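CELL WALL surface anchor family protein (Streptococcus pneumoniae, PDB 2X9Z) probably serves as the repeating backbone subunit of the pneumococcal pilus, polymerising into the surface fibre associated with adhesion. Local coordinates at residues E127-S131 with N185-G189. The protein carries 1 engineered substitution. Numbering follows the deposited sequence.
Sequences EVPES and NAQAG. Engineered in segment 185-189: Ala-188 (natural residue Thr).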
loop_
_atom_site.group_PDB
_atom_site.type_symbol
_atom_site.label_atom_id
_atom_site.label_comp_id
_atom_site.label_asym_id
_atom_site.label_seq_id
_atom_site.Cartn_x
_atom_site.Cartn_y
_atom_site.Cartn_z
ATOM N N GLU A 127 -12.679 -7.892 -18.892
ATOM C CA GLU A 127 -11.371 -8.454 -19.214
ATOM C C GLU A 127 -10.191 -7.676 -18.644
ATOM O O GLU A 127 -9.047 -8.083 -18.816
ATOM C CB GLU A 127 -11.208 -8.643 -20.728
ATOM C CG GLU A 127 -12.287 -9.519 -21.345
ATOM C CD GLU A 127 -12.116 -9.718 -22.841
ATOM O OE1 GLU A 127 -11.011 -9.456 -23.365
ATOM O OE2 GLU A 127 -13.093 -10.139 -23.493
ATOM N N VAL A 128 -10.468 -6.572 -17.956
ATOM C CA VAL A 128 -9.402 -5.770 -17.358
ATOM C C VAL A 128 -9.446 -5.893 -15.833
ATOM O O VAL A 128 -10.441 -5.539 -15.197
ATOM C CB VAL A 128 -9.481 -4.285 -17.785
ATOM C CG1 VAL A 128 -8.314 -3.501 -17.201
ATOM C CG2 VAL A 128 -9.488 -4.164 -19.302
ATOM N N PRO A 129 -8.356 -6.390 -15.235
ATOM C CA PRO A 129 -8.416 -6.665 -13.795
ATOM C C PRO A 129 -8.519 -5.414 -12.920
ATOM O O PRO A 129 -8.182 -4.304 -13.346
ATOM C CB PRO A 129 -7.078 -7.355 -13.497
ATOM C CG PRO A 129 -6.434 -7.614 -14.796
ATOM C CD PRO A 129 -7.050 -6.717 -15.826
ATOM N N GLU A 130 -8.982 -5.617 -11.692
ATOM C CA GLU A 130 -8.872 -4.619 -10.632
ATOM C C GLU A 130 -7.997 -5.205 -9.534
ATOM O O GLU A 130 -7.938 -6.429 -9.363
ATOM C CB GLU A 130 -10.254 -4.265 -10.084
ATOM C CG GLU A 130 -11.216 -3.758 -11.156
ATOM C CD GLU A 130 -10.965 -2.315 -11.562
ATOM O OE1 GLU A 130 -10.319 -1.562 -10.801
ATOM O OE2 GLU A 130 -11.459 -1.914 -12.634
ATOM N N SER A 131 -7.319 -4.339 -8.781
ATOM C CA SER A 131 -6.401 -4.814 -7.768
ATOM C C SER A 131 -6.253 -3.817 -6.627
ATOM O O SER A 131 -6.908 -2.782 -6.579
ATOM C CB SER A 131 -5.035 -5.069 -8.400
ATOM O OG SER A 131 -4.237 -5.904 -7.585
ATOM N N ASN A 185 1.474 -0.442 -13.834
ATOM C CA ASN A 185 0.042 -0.510 -14.086
ATOM C C ASN A 185 -0.609 -1.021 -12.805
ATOM O O ASN A 185 -0.326 -2.138 -12.385
ATOM C CB ASN A 185 -0.234 -1.459 -15.259
ATOM C CG ASN A 185 -1.714 -1.593 -15.578
ATOM O OD1 ASN A 185 -2.557 -1.649 -14.688
ATOM N ND2 ASN A 185 -2.030 -1.669 -16.860
ATOM N N ALA A 186 -1.450 -0.204 -12.169
ATOM C CA ALA A 186 -1.977 -0.535 -10.845
ATOM C C ALA A 186 -2.977 -1.680 -10.906
ATOM O O ALA A 186 -3.235 -2.345 -9.907
ATOM C CB ALA A 186 -2.608 0.690 -10.198
ATOM N N GLN A 187 -3.529 -1.915 -12.091
ATOM C CA GLN A 187 -4.556 -2.938 -12.243
ATOM C C GLN A 187 -3.936 -4.287 -12.568
ATOM O O GLN A 187 -4.321 -5.300 -11.987
ATOM C CB GLN A 187 -5.578 -2.513 -13.303
ATOM C CG GLN A 187 -6.221 -1.170 -12.966
ATOM C CD GLN A 187 -7.035 -0.592 -14.099
ATOM O OE1 GLN A 187 -6.768 0.519 -14.572
ATOM N NE2 GLN A 187 -8.034 -1.338 -14.542
ATOM N N ALA A 188 -2.954 -4.293 -13.467
ATOM C CA ALA A 188 -2.386 -5.537 -13.980
ATOM C C ALA A 188 -1.065 -5.938 -13.327
ATOM O O ALA A 188 -0.732 -7.120 -13.279
ATOM C CB ALA A 188 -2.227 -5.461 -15.494
ATOM N N GLY A 189 -0.302 -4.957 -12.851
ATOM C CA GLY A 189 0.880 -5.235 -12.049
ATOM C C GLY A 189 2.238 -5.159 -12.728
ATOM O O GLY A 189 3.269 -5.351 -12.080
#
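Gln-187 loses 101 Å² of the 252 Å² buried between 127-131 and 185-189, and its side chain makes the one hydrogen bond between them: NE2 donates to Pro-129 O at 3.2 Å, with an N-H...O angle of 168°. The same amide touches Val-128, NE2 to CG1 at 3.4 Å, while its OE1 accepts from Glu-214 N. Pro-129 (47 Å²) also packs through its ring, CB lying 3.8 Å from Gln-187 O, a carbonyl buried without a polar partner. Ser-131 (35 Å²) directs CB toward the loop, 3.6 Å from Ala-186 O, whereas its OG is bonded to Pro-256 O. The loop itself is shaped by an Asx turn: Asn-185 OD1 accepts from Gln-187 N (2.8 Å), and also from Ala-188 N (2.9 Å) at the engineered position. Residues 127-131 lead into strand 130-139, whereas the loop links strand 179-185 to strand 191-197; the contact is consistent with an interface between consecutive Cna-B-like beta-sandwich domains of a Gram-positive backbone pilin.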